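Geranylgeranyl pyrophosphate synthetase (Pyrococcus horikoshii, PDB 1WY0) probably catalyses the stepwise condensation of isopentenyl diphosphate with allylic diphosphates to give geranylgeranyl diphosphate, the C20 precursor of archaeal membrane lipids. Local coordinates at residues R48-V53 with A180-S185; A136-V141 with G189-T194; E169-I174 with F214-D219; D218-L223 with T244-H249. All blocks are in the same frame, centred on the assembly; numbering follows the deposited sequence.

Contact 1 of 4, residues R48-V53 with A180-S185; sequences RVRPFV and ALFEAS
Arg50 and Phe182 bury the largest areas in this contact, and they meet with their flat groups strongly inclined, the guanidinium and ring planes 71° apart. Atom CE1 of Phe182 stands over the centre of one guanidinium face, 4.0 Å from Arg50 CZ, while Arg50 NH2 lies at the edge of the phenyl ring, in its plane. The arginine chain is extended from CG to NE and crosses Leu181 at about a right angle, its CD 4.0 Å from Leu181 CD2. Further round the ring, Phe182 CZ rests 3.7 Å from Val49 CG1 and CE2 meets Val53 CG2. Ser185 is the next most covered residue. Its OG, anti to the carbonyl carbon (chi1 -60°), folds back onto its own helix and donates to Leu181 O at 2.8 Å; the backbone N of Ser185 reaches the same oxygen from the opposite face. Ser185 CB lies 3.7 Å from Arg50 O and against Val53 CG1, and OG itself passes close to Arg50 CB. Arg50 belongs to the GKRxRP motif of polyprenyl synthetases; the equivalent arginine binds isopentenyl diphosphate in relatives, and Arg50 probably does so here. The axes of the two short segments run 34° apart; helix 69-90 covers Arg50 and Leu181 through His79 and Ser185 through Ile75, while helix 197-224 brings Trp206 onto Val53 and Val210 onto Phe182.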
loop_
_atom_site.group_PDB
_atom_site.type_symbol
_atom_site.label_atom_id
_atom_site.label_comp_id
_atom_site.label_asym_id
_atom_site.label_seq_id
_atom_site.Cartn_x
_atom_site.Cartn_y
_atom_site.Cartn_z
ATOM N N ARG A 48 12.067 16.853 -4.796
ATOM C CA ARG A 48 11.565 16.111 -5.947
ATOM C C ARG A 48 12.668 15.638 -6.890
ATOM O O ARG A 48 12.516 15.707 -8.107
ATOM C CB ARG A 48 10.569 16.961 -6.750
ATOM C CG ARG A 48 9.596 17.797 -5.927
ATOM C CD ARG A 48 8.782 16.968 -4.937
ATOM N NE ARG A 48 7.746 17.787 -4.307
ATOM C CZ ARG A 48 7.188 17.527 -3.128
ATOM N NH1 ARG A 48 7.562 16.461 -2.433
ATOM N NH2 ARG A 48 6.263 18.338 -2.642
ATOM N N VAL A 49 13.767 15.148 -6.332
ATOM C CA VAL A 49 14.878 14.661 -7.138
ATOM C C VAL A 49 14.477 13.502 -8.045
ATOM O O VAL A 49 14.904 13.435 -9.197
ATOM C CB VAL A 49 16.051 14.205 -6.251
ATOM C CG1 VAL A 49 17.077 13.459 -7.083
ATOM C CG2 VAL A 49 16.696 15.415 -5.591
ATOM N N ARG A 50 13.669 12.580 -7.526
ATOM C CA ARG A 50 13.238 11.436 -8.317
ATOM C C ARG A 50 12.426 11.877 -9.525
ATOM O O ARG A 50 12.711 11.467 -10.644
ATOM C CB ARG A 50 12.450 10.458 -7.442
ATOM C CG ARG A 50 13.367 9.729 -6.478
ATOM C CD ARG A 50 12.647 8.857 -5.465
ATOM N NE ARG A 50 13.614 8.327 -4.509
ATOM C CZ ARG A 50 14.274 9.066 -3.623
ATOM N NH1 ARG A 50 14.069 10.373 -3.552
ATOM N NH2 ARG A 50 15.167 8.500 -2.825
ATOM N N PRO A 51 11.403 12.718 -9.318
ATOM C CA PRO A 51 10.599 13.179 -10.452
ATOM C C PRO A 51 11.492 13.929 -11.446
ATOM O O PRO A 51 11.326 13.813 -12.659
ATOM C CB PRO A 51 9.572 14.098 -9.796
ATOM C CG PRO A 51 9.429 13.537 -8.425
ATOM C CD PRO A 51 10.851 13.219 -8.047
ATOM N N PHE A 52 12.442 14.698 -10.921
ATOM C CA PHE A 52 13.368 15.447 -11.763
ATOM C C PHE A 52 14.122 14.493 -12.679
ATOM O O PHE A 52 14.354 14.790 -13.845
ATOM C CB PHE A 52 14.379 16.225 -10.910
ATOM C CG PHE A 52 15.320 17.086 -11.717
ATOM C CD1 PHE A 52 14.866 18.237 -12.351
ATOM C CD2 PHE A 52 16.659 16.737 -11.853
ATOM C CE1 PHE A 52 15.730 19.026 -13.105
ATOM C CE2 PHE A 52 17.534 17.520 -12.607
ATOM C CZ PHE A 52 17.066 18.669 -13.233
ATOM N N VAL A 53 14.503 13.340 -12.148
ATOM C CA VAL A 53 15.226 12.366 -12.942
ATOM C C VAL A 53 14.320 11.842 -14.041
ATOM O O VAL A 53 14.775 11.537 -15.145
ATOM C CB VAL A 53 15.728 11.214 -12.059
ATOM C CG1 VAL A 53 16.302 10.087 -12.911
ATOM C CG2 VAL A 53 16.785 11.746 -11.116
ATOM N N ALA A 180 16.227 0.646 -6.507
ATOM C CA ALA A 180 15.172 0.267 -7.446
ATOM C C ALA A 180 14.360 1.469 -7.941
ATOM O O ALA A 180 14.136 1.658 -9.131
ATOM C CB ALA A 180 14.249 -0.736 -6.751
ATOM N N LEU A 181 13.873 2.271 -6.976
ATOM C CA LEU A 181 13.019 3.398 -7.343
ATOM C C LEU A 181 13.777 4.458 -8.148
ATOM O O LEU A 181 13.218 5.153 -8.986
ATOM C CB LEU A 181 12.459 4.017 -6.062
ATOM C CG LEU A 181 11.227 4.889 -6.323
ATOM C CD1 LEU A 181 10.098 4.109 -6.999
ATOM C CD2 LEU A 181 10.636 5.475 -5.041
ATOM N N PHE A 182 15.063 4.576 -7.855
ATOM C CA PHE A 182 15.860 5.558 -8.562
ATOM C C PHE A 182 16.025 5.077 -9.991
ATOM O O PHE A 182 15.848 5.840 -10.934
ATOM C CB PHE A 182 17.225 5.738 -7.905
ATOM C CG PHE A 182 17.537 7.167 -7.566
ATOM C CD1 PHE A 182 17.148 7.706 -6.348
ATOM C CD2 PHE A 182 18.189 7.984 -8.481
ATOM C CE1 PHE A 182 17.399 9.037 -6.043
ATOM C CE2 PHE A 182 18.446 9.326 -8.186
ATOM C CZ PHE A 182 18.049 9.849 -6.967
ATOM N N GLU A 183 16.342 3.800 -10.147
ATOM C CA GLU A 183 16.507 3.224 -11.477
ATOM C C GLU A 183 15.213 3.396 -12.270
ATOM O O GLU A 183 15.234 3.766 -13.447
ATOM C CB GLU A 183 16.839 1.739 -11.371
ATOM C CG GLU A 183 16.676 0.985 -12.676
ATOM C CD GLU A 183 16.997 -0.479 -12.538
ATOM O OE1 GLU A 183 16.081 -1.292 -12.715
ATOM O OE2 GLU A 183 18.156 -0.825 -12.240
ATOM N N ALA A 184 14.088 3.124 -11.616
ATOM C CA ALA A 184 12.782 3.244 -12.246
ATOM C C ALA A 184 12.519 4.665 -12.720
ATOM O O ALA A 184 11.879 4.869 -13.741
ATOM C CB ALA A 184 11.698 2.817 -11.279
ATOM N N SER A 185 13.005 5.645 -11.965
ATOM C CA SER A 185 12.831 7.046 -12.314
ATOM C C SER A 185 13.471 7.331 -13.676
ATOM O O SER A 185 12.833 7.879 -14.576
ATOM C CB SER A 185 13.482 7.939 -11.250
ATOM O OG SER A 185 12.914 7.725 -9.971
#

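Contact 2 of 4, residues A136-V141 with G189-T194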
loop_
_atom_site.group_PDB
_atom_site.type_symbol
_atom_site.label_atom_id
_atom_site.label_comp_id
_atom_site.label_asym_id
_atom_site.label_seq_id
_atom_site.Cartn_x
_atom_site.Cartn_y
_atom_site.Cartn_z
ATOM N N ALA A 136 1.622 0.630 -20.663
ATOM C CA ALA A 136 1.715 -0.715 -20.106
ATOM C C ALA A 136 3.134 -1.032 -19.621
ATOM O O ALA A 136 3.351 -1.747 -18.654
ATOM C CB ALA A 136 1.290 -1.714 -21.184
ATOM N N ARG A 137 4.126 -0.494 -20.354
ATOM C CA ARG A 137 5.517 -0.763 -19.991
ATOM C C ARG A 137 5.988 0.114 -18.825
ATOM O O ARG A 137 6.946 -0.199 -18.131
ATOM C CB ARG A 137 6.390 -0.509 -21.226
ATOM C CG ARG A 137 7.821 -1.017 -21.029
ATOM C CD ARG A 137 8.765 -0.596 -22.167
ATOM N NE ARG A 137 10.128 -1.043 -21.867
ATOM C CZ ARG A 137 11.125 -0.713 -22.712
ATOM N NH1 ARG A 137 10.880 0.005 -23.795
ATOM N NH2 ARG A 137 12.365 -1.116 -22.438
ATOM N N VAL A 138 5.303 1.230 -18.597
ATOM C CA VAL A 138 5.639 2.125 -17.494
ATOM C C VAL A 138 5.040 1.551 -16.210
ATOM O O VAL A 138 5.697 1.509 -15.176
ATOM C CB VAL A 138 5.077 3.552 -17.731
ATOM C CG1 VAL A 138 5.222 4.395 -16.467
ATOM C CG2 VAL A 138 5.827 4.223 -18.879
ATOM N N LEU A 139 3.790 1.107 -16.290
ATOM C CA LEU A 139 3.107 0.522 -15.145
ATOM C C LEU A 139 3.907 -0.661 -14.626
ATOM O O LEU A 139 4.038 -0.839 -13.417
ATOM C CB LEU A 139 1.709 0.048 -15.542
ATOM C CG LEU A 139 0.922 -0.784 -14.518
ATOM C CD1 LEU A 139 0.584 0.059 -13.310
ATOM C CD2 LEU A 139 -0.341 -1.312 -15.153
ATOM N N GLU A 140 4.452 -1.458 -15.541
ATOM C CA GLU A 140 5.218 -2.642 -15.176
ATOM C C GLU A 140 6.596 -2.363 -14.582
ATOM O O GLU A 140 7.138 -3.192 -13.847
ATOM C CB GLU A 140 5.341 -3.583 -16.381
ATOM C CG GLU A 140 6.370 -4.682 -16.201
ATOM C CD GLU A 140 6.227 -5.806 -17.217
ATOM O OE1 GLU A 140 5.779 -5.536 -18.356
ATOM O OE2 GLU A 140 6.575 -6.961 -16.878
ATOM N N VAL A 141 7.170 -1.212 -14.907
ATOM C CA VAL A 141 8.468 -0.843 -14.360
ATOM C C VAL A 141 8.244 -0.368 -12.927
ATOM O O VAL A 141 9.008 -0.681 -12.017
ATOM C CB VAL A 141 9.109 0.323 -15.147
ATOM C CG1 VAL A 141 10.160 1.007 -14.286
ATOM C CG2 VAL A 141 9.743 -0.189 -16.431
ATOM N N GLY A 189 11.730 7.533 -17.500
ATOM C CA GLY A 189 11.909 8.771 -18.225
ATOM C C GLY A 189 12.196 8.409 -19.667
ATOM O O GLY A 189 11.503 8.859 -20.578
ATOM N N GLY A 190 13.213 7.580 -19.869
ATOM C CA GLY A 190 13.569 7.159 -21.211
ATOM C C GLY A 190 12.376 6.631 -21.989
ATOM O O GLY A 190 11.976 7.214 -23.000
ATOM N N ILE A 191 11.803 5.530 -21.507
ATOM C CA ILE A 191 10.676 4.864 -22.151
ATOM C C ILE A 191 9.652 5.859 -22.710
ATOM O O ILE A 191 9.069 5.668 -23.767
ATOM C CB ILE A 191 10.004 3.953 -21.123
ATOM C CG1 ILE A 191 10.902 2.756 -20.803
ATOM C CG2 ILE A 191 8.682 3.408 -21.697
ATOM C CD1 ILE A 191 10.251 1.787 -19.815
ATOM N N ILE A 192 9.408 6.935 -21.935
ATOM C CA ILE A 192 8.379 7.885 -22.342
ATOM C C ILE A 192 8.803 8.709 -23.559
ATOM O O ILE A 192 7.997 9.340 -24.228
ATOM C CB ILE A 192 8.095 8.823 -21.165
ATOM C CG1 ILE A 192 7.392 8.065 -20.038
ATOM C CG2 ILE A 192 7.161 9.960 -21.620
ATOM C CD1 ILE A 192 6.054 7.473 -20.484
ATOM N N GLY A 193 10.122 8.720 -23.823
ATOM C CA GLY A 193 10.558 9.589 -24.911
ATOM C C GLY A 193 11.460 8.885 -25.941
ATOM O O GLY A 193 11.965 9.498 -26.874
ATOM N N THR A 194 11.690 7.570 -25.750
ATOM C CA THR A 194 12.613 6.912 -26.674
ATOM C C THR A 194 12.362 5.404 -26.773
ATOM O O THR A 194 11.985 4.740 -25.816
ATOM C CB THR A 194 14.039 7.159 -26.186
ATOM O OG1 THR A 194 14.952 6.841 -27.239
ATOM C CG2 THR A 194 14.345 6.261 -24.982
#
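Val138 and Ile191 are the closest residues by CA where segments 136-141 and 189-193, on helices 132-159 and 167-193, run antiparallel at 175° with their axes 10.1 Å apart. Ile191 has the largest share of the buried surface. Its CG1 is anti to the carbonyl carbon and its chain continues extended through chi2 (-178°), which sends CD1 across to the other helix beneath the long side chain of Arg137. There CD1 comes within 3.5 Å of Arg137 NE, and Ile191 CG1 sits over the centre of one guanidinium face, 4.0 Å from Arg137 CZ. The extended arginine lies across the isoleucine as an aliphatic and planar lid, while its NH2 goes on to a salt bridge with Glu197. The tip of Ile191 also meets that of Val141, CD1 to CG2 at 4.0 Å. This is antiparallel packing within the all-helical polyprenyl synthetase fold, toward its periphery and near the end of helix 167-193, and it is apolar except for the arginine head. The Ile192 side chain crosses that of Val138 at about a right angle, CD1 3.6 Å from CG2; the Ile191 side chain slides past Val138 in the opposite direction, CG2 to CG2 4.1 Å. Ile200 of helix 197-224 touches both Arg137 and Ile191. Leu139 of helix 132-159 packs against Ala126 of the second subunit.

Contact 3 of 4, residues E169-I174 with F214-D219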
loop_
_atom_site.group_PDB
_atom_site.type_symbol
_atom_site.label_atom_id
_atom_site.label_comp_id
_atom_site.label_asym_id
_atom_site.label_seq_id
_atom_site.Cartn_x
_atom_site.Cartn_y
_atom_site.Cartn_z
ATOM N N GLU A 169 25.062 -8.835 1.914
ATOM C CA GLU A 169 23.721 -8.716 2.459
ATOM C C GLU A 169 23.287 -7.263 2.362
ATOM O O GLU A 169 22.214 -6.961 1.835
ATOM C CB GLU A 169 23.694 -9.184 3.913
ATOM C CG GLU A 169 23.354 -10.660 4.061
ATOM C CD GLU A 169 23.588 -11.191 5.467
ATOM O OE1 GLU A 169 24.519 -10.717 6.154
ATOM O OE2 GLU A 169 22.835 -12.097 5.881
ATOM N N TYR A 170 24.139 -6.363 2.849
ATOM C CA TYR A 170 23.708 -4.971 2.825
ATOM C C TYR A 170 23.494 -4.475 1.395
ATOM O O TYR A 170 22.485 -3.865 1.065
ATOM C CB TYR A 170 24.781 -4.127 3.513
ATOM C CG TYR A 170 24.583 -2.692 3.175
ATOM C CD1 TYR A 170 23.697 -1.920 3.923
ATOM C CD2 TYR A 170 25.273 -2.113 2.110
ATOM C CE1 TYR A 170 23.508 -0.581 3.614
ATOM C CE2 TYR A 170 25.076 -0.776 1.794
ATOM C CZ TYR A 170 24.195 -0.013 2.539
ATOM O OH TYR A 170 23.999 1.320 2.237
ATOM N N MET A 171 24.371 -4.757 0.437
ATOM C CA MET A 171 24.158 -4.323 -0.940
ATOM C C MET A 171 22.906 -4.901 -1.596
ATOM O O MET A 171 22.308 -4.264 -2.455
ATOM C CB MET A 171 25.379 -4.663 -1.804
ATOM C CG MET A 171 26.598 -3.788 -1.566
ATOM S SD MET A 171 26.246 -2.024 -1.459
ATOM C CE MET A 171 25.909 -1.648 -3.196
ATOM N N GLU A 172 22.505 -6.102 -1.214
ATOM C CA GLU A 172 21.316 -6.680 -1.822
ATOM C C GLU A 172 20.080 -5.949 -1.284
ATOM O O GLU A 172 19.086 -5.776 -1.983
ATOM C CB GLU A 172 21.240 -8.176 -1.511
ATOM C CG GLU A 172 20.003 -8.850 -2.061
ATOM C CD GLU A 172 19.895 -10.305 -1.655
ATOM O OE1 GLU A 172 20.281 -10.621 -0.514
ATOM O OE2 GLU A 172 19.406 -11.128 -2.467
ATOM N N MET A 173 20.182 -5.494 -0.040
ATOM C CA MET A 173 19.109 -4.784 0.632
ATOM C C MET A 173 18.977 -3.357 0.101
ATOM O O MET A 173 17.895 -2.939 -0.335
ATOM C CB MET A 173 19.392 -4.776 2.138
ATOM C CG MET A 173 18.409 -3.976 3.004
ATOM S SD MET A 173 18.623 -2.176 2.945
ATOM C CE MET A 173 20.006 -1.916 4.075
ATOM N N ILE A 174 20.082 -2.617 0.115
ATOM C CA ILE A 174 19.997 -1.229 -0.324
ATOM C C ILE A 174 19.598 -1.128 -1.798
ATOM O O ILE A 174 18.965 -0.178 -2.242
ATOM C CB ILE A 174 21.363 -0.575 -0.112
ATOM C CG1 ILE A 174 21.230 0.949 -0.150
ATOM C CG2 ILE A 174 22.321 -0.992 -1.243
ATOM C CD1 ILE A 174 20.432 1.493 1.035
ATOM N N PHE A 214 23.989 7.387 -3.366
ATOM C CA PHE A 214 23.291 8.386 -2.573
ATOM C C PHE A 214 23.338 8.037 -1.087
ATOM O O PHE A 214 23.887 8.762 -0.268
ATOM C CB PHE A 214 21.839 8.445 -3.047
ATOM C CG PHE A 214 21.051 9.370 -2.167
ATOM C CD1 PHE A 214 21.423 10.705 -2.067
ATOM C CD2 PHE A 214 19.953 8.895 -1.470
ATOM C CE1 PHE A 214 20.686 11.566 -1.268
ATOM C CE2 PHE A 214 19.217 9.767 -0.671
ATOM C CZ PHE A 214 19.579 11.105 -0.568
ATOM N N GLN A 215 22.669 6.913 -0.852
ATOM C CA GLN A 215 22.505 6.418 0.503
ATOM C C GLN A 215 23.855 6.117 1.154
ATOM O O GLN A 215 24.083 6.475 2.306
ATOM C CB GLN A 215 21.624 5.166 0.516
ATOM C CG GLN A 215 21.261 4.720 1.924
ATOM C CD GLN A 215 20.570 5.830 2.703
ATOM O OE1 GLN A 215 19.505 6.304 2.306
ATOM N NE2 GLN A 215 21.182 6.261 3.801
ATOM N N ILE A 216 24.753 5.470 0.419
ATOM C CA ILE A 216 26.073 5.152 0.961
ATOM C C ILE A 216 26.815 6.419 1.382
ATOM O O ILE A 216 27.471 6.442 2.421
ATOM C CB ILE A 216 26.953 4.397 -0.068
ATOM C CG1 ILE A 216 26.379 3.003 -0.339
ATOM C CG2 ILE A 216 28.397 4.290 0.460
ATOM C CD1 ILE A 216 26.988 2.338 -1.568
ATOM N N TRP A 217 26.712 7.469 0.575
ATOM C CA TRP A 217 27.377 8.727 0.887
ATOM C C TRP A 217 26.737 9.396 2.108
ATOM O O TRP A 217 27.419 10.079 2.881
ATOM C CB TRP A 217 27.326 9.666 -0.325
ATOM C CG TRP A 217 28.198 10.876 -0.176
ATOM C CD1 TRP A 217 27.795 12.164 0.049
ATOM C CD2 TRP A 217 29.629 10.908 -0.231
ATOM N NE1 TRP A 217 28.891 12.997 0.135
ATOM C CE2 TRP A 217 30.029 12.250 -0.034
ATOM C CE3 TRP A 217 30.615 9.931 -0.431
ATOM C CZ2 TRP A 217 31.373 12.641 -0.029
ATOM C CZ3 TRP A 217 31.956 10.319 -0.429
ATOM C CH2 TRP A 217 32.320 11.667 -0.228
ATOM N N ASP A 218 25.432 9.213 2.283
ATOM C CA ASP A 218 24.749 9.786 3.440
ATOM C C ASP A 218 25.259 9.118 4.697
ATOM O O ASP A 218 25.511 9.785 5.701
ATOM C CB ASP A 218 23.233 9.591 3.345
ATOM C CG ASP A 218 22.569 10.668 2.531
ATOM O OD1 ASP A 218 23.294 11.570 2.055
ATOM O OD2 ASP A 218 21.329 10.621 2.370
ATOM N N ASP A 219 25.405 7.797 4.645
ATOM C CA ASP A 219 25.907 7.058 5.791
ATOM C C ASP A 219 27.326 7.498 6.119
ATOM O O ASP A 219 27.698 7.573 7.288
ATOM C CB ASP A 219 25.855 5.552 5.521
ATOM C CG ASP A 219 24.425 5.042 5.365
ATOM O OD1 ASP A 219 23.498 5.794 5.727
ATOM O OD2 ASP A 219 24.227 3.896 4.900
HETATM O O HOH W 1 26.024 2.406 3.588
HETATM O O HOH W 2 22.080 2.511 4.509
#
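Tyr170 and Asp219 point at each other tip to tip, but OH and OD2 stay 3.7 Å apart and are joined through two waters. Both waters donate to Asp219 OD2; the first is also 2.7 Å from Tyr170 OH, whereas the second, in the plane of the phenol at its edge, is 3.2 Å from that oxygen. The hydroxyl also lies near the aliphatic CG1 of Ile216. Ile174 places CG1 anti to its backbone N (chi1 -163°), which leaves CG2 in the crowded position but carries CD1 outward to Gln215 CG at 3.4 Å, a tight contact. Gln215 starts anti to the backbone N as well and then bends at chi2 (57°), turning its amide along its own helix to Asp219, one turn further on. NE2 thereby donates to Asp219 OD1 over 3.0 Å, with the carboxylate oxygen in the plane of the amide but the amide nitrogen well above the plane of the carboxylate. Lys242 forms a salt bridge to the same oxygen. An alanine in place of Gln215 would remove this donor and the CG that meets Ile174 CD1, and would probably leave the Asp219 carboxylate freer to turn and a gap beside the Ile174 methyl. Asp219 belongs to the second aspartate-rich motif, which in relatives binds magnesium. Its two oxygens are held differently, consistent with Gln215 and Lys242 helping to orient a carboxylate of that motif.

Contact 4 of 4, residues D218-L223 with T244-H249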
loop_
_atom_site.group_PDB
_atom_site.type_symbol
_atom_site.label_atom_id
_atom_site.label_comp_id
_atom_site.label_asym_id
_atom_site.label_seq_id
_atom_site.Cartn_x
_atom_site.Cartn_y
_atom_site.Cartn_z
ATOM N N ASP A 218 25.432 9.213 2.283
ATOM C CA ASP A 218 24.749 9.786 3.440
ATOM C C ASP A 218 25.259 9.118 4.697
ATOM O O ASP A 218 25.511 9.785 5.701
ATOM C CB ASP A 218 23.233 9.591 3.345
ATOM C CG ASP A 218 22.569 10.668 2.531
ATOM O OD1 ASP A 218 23.294 11.570 2.055
ATOM O OD2 ASP A 218 21.329 10.621 2.370
ATOM N N ASP A 219 25.405 7.797 4.645
ATOM C CA ASP A 219 25.907 7.058 5.791
ATOM C C ASP A 219 27.326 7.498 6.119
ATOM O O ASP A 219 27.698 7.573 7.288
ATOM C CB ASP A 219 25.855 5.552 5.521
ATOM C CG ASP A 219 24.425 5.042 5.365
ATOM O OD1 ASP A 219 23.498 5.794 5.727
ATOM O OD2 ASP A 219 24.227 3.896 4.900
ATOM N N VAL A 220 28.110 7.800 5.085
ATOM C CA VAL A 220 29.491 8.252 5.258
ATOM C C VAL A 220 29.520 9.610 5.953
ATOM O O VAL A 220 30.269 9.818 6.899
ATOM C CB VAL A 220 30.216 8.416 3.897
ATOM C CG1 VAL A 220 31.482 9.244 4.084
ATOM C CG2 VAL A 220 30.563 7.046 3.312
ATOM N N LEU A 221 28.707 10.530 5.451
ATOM C CA LEU A 221 28.594 11.874 6.004
ATOM C C LEU A 221 28.149 11.851 7.465
ATOM O O LEU A 221 28.554 12.661 8.287
ATOM C CB LEU A 221 27.575 12.653 5.171
ATOM C CG LEU A 221 28.169 13.196 3.872
ATOM C CD1 LEU A 221 27.174 14.049 3.083
ATOM C CD2 LEU A 221 29.398 14.073 4.104
ATOM N N ASP A 222 27.244 10.903 7.766
ATOM C CA ASP A 222 26.706 10.826 9.118
ATOM C C ASP A 222 27.796 10.582 10.162
ATOM O O ASP A 222 27.630 10.835 11.349
ATOM C CB ASP A 222 25.675 9.700 9.160
ATOM C CG ASP A 222 24.978 9.717 10.510
ATOM O OD1 ASP A 222 24.055 10.517 10.666
ATOM O OD2 ASP A 222 25.375 8.953 11.389
ATOM N N LEU A 223 28.936 10.041 9.694
ATOM C CA LEU A 223 30.009 9.736 10.632
ATOM C C LEU A 223 31.108 10.798 10.624
ATOM O O LEU A 223 31.663 11.166 11.651
ATOM C CB LEU A 223 30.601 8.380 10.249
ATOM C CG LEU A 223 29.623 7.229 10.486
ATOM C CD1 LEU A 223 30.260 5.857 10.249
ATOM C CD2 LEU A 223 29.077 7.207 11.912
ATOM N N THR A 244 24.936 -0.236 7.652
ATOM C CA THR A 244 25.384 0.498 6.476
ATOM C C THR A 244 26.510 -0.302 5.822
ATOM O O THR A 244 26.924 -1.331 6.347
ATOM C CB THR A 244 25.933 1.870 6.872
ATOM O OG1 THR A 244 27.237 1.709 7.445
ATOM C CG2 THR A 244 25.015 2.534 7.899
ATOM N N LEU A 245 27.004 0.169 4.681
ATOM C CA LEU A 245 28.098 -0.518 3.995
ATOM C C LEU A 245 29.380 -0.402 4.805
ATOM O O LEU A 245 30.249 -1.267 4.728
ATOM C CB LEU A 245 28.325 0.085 2.608
ATOM C CG LEU A 245 29.550 -0.447 1.862
ATOM C CD1 LEU A 245 29.553 -1.969 1.854
ATOM C CD2 LEU A 245 29.545 0.106 0.447
ATOM N N ILE A 246 29.490 0.679 5.575
ATOM C CA ILE A 246 30.654 0.922 6.414
ATOM C C ILE A 246 30.741 -0.126 7.521
ATOM O O ILE A 246 31.803 -0.690 7.790
ATOM C CB ILE A 246 30.578 2.324 7.050
ATOM C CG1 ILE A 246 30.463 3.377 5.947
ATOM C CG2 ILE A 246 31.807 2.581 7.917
ATOM C CD1 ILE A 246 30.011 4.739 6.427
ATOM N N VAL A 247 29.610 -0.385 8.165
ATOM C CA VAL A 247 29.545 -1.359 9.242
ATOM C C VAL A 247 29.730 -2.779 8.690
ATOM O O VAL A 247 30.319 -3.636 9.353
ATOM C CB VAL A 247 28.192 -1.236 9.971
ATOM C CG1 VAL A 247 27.993 -2.383 10.910
ATOM C CG2 VAL A 247 28.148 0.060 10.742
ATOM N N ALA A 248 29.230 -3.034 7.481
ATOM C CA ALA A 248 29.384 -4.356 6.879
ATOM C C ALA A 248 30.864 -4.608 6.578
ATOM O O ALA A 248 31.377 -5.701 6.821
ATOM C CB ALA A 248 28.563 -4.464 5.600
ATOM N N HIS A 249 31.549 -3.602 6.046
ATOM C CA HIS A 249 32.968 -3.750 5.741
ATOM C C HIS A 249 33.741 -4.005 7.024
ATOM O O HIS A 249 34.645 -4.833 7.060
ATOM C CB HIS A 249 33.521 -2.492 5.076
ATOM C CG HIS A 249 34.996 -2.546 4.822
ATOM N ND1 HIS A 249 35.931 -2.174 5.766
ATOM C CD2 HIS A 249 35.698 -2.886 3.716
ATOM C CE1 HIS A 249 37.143 -2.281 5.253
ATOM N NE2 HIS A 249 37.028 -2.709 4.009
HETATM O O HOH W 1 26.024 2.406 3.588
#
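Thr244 OG1, in the side chain that lies against Asp219, accepts from two backbone amides at the start of helix 245-253. The bond from Val247 N is 3.2 Å long and fairly straight at 164°, while that from Ile246 N, at 3.1 Å, is bent and weak. The hydroxyl can serve this N-cap because it stands between the backbone N and the carbonyl carbon (chi1 76°), and the same rotation sets CG2 against the aspartate. Asp219 OD2 lies 3.3 Å from Thr244 CB and 3.4 Å from its CG2, the two side chains sliding past each other in opposite directions. An alanine here would remove OG1 and CG2, and would probably leave the Ile246 and Val247 amides without a mate and open a gap beside the carboxylate. A further amide of this helix start, Leu245 N, donates over 2.7 Å to a water that in turn donates to Asp219 OD2. Asp219 is also salt-bridged to Lys242 through OD1. Asp218, Asp219 and Asp222 form the DDxxD pattern of the second aspartate-rich motif of polyprenyl synthetases; Asp222 is paired with Lys232. Beyond the polar part, Ile246 inserts its CD1 against helix 197-224, where the axes of segments 218-223 and 245-249 lie 80° apart. That methyl is 3.7 Å from Val220 CA and close to Asp219 O, lies 3.9 Å from Val220 CG2, and meets Leu223 CD1 tip to tip at 4.0 Å. Ser299 and Ala303 of helix 299-315 touch Ile246, and Ile238 touches Leu223.

How the contacts relate
Helix 167-193 runs through contacts 1, 2 and 3, and helix 197-224, next in the chain, carries contact 3 on into contact 4. Along helix 167-193 the order is contact 3, contact 1, contact 2, with centres of contacts 2 and 3 about 26 Å apart. Contacts 1 and 2, about 13 Å apart by centres, touch through Ala184 and Val141. Contacts 3 and 4 are only about 8 Å apart by centres; they share Asp218, Asp219 and one water, and Tyr170 packs on Leu245. Contacts 2 and 4 lie on opposite sides of the chain's centre. The central helices thus connect plain helix packing at the periphery with the probable diphosphate-binding motifs of contacts 1, 3 and 4.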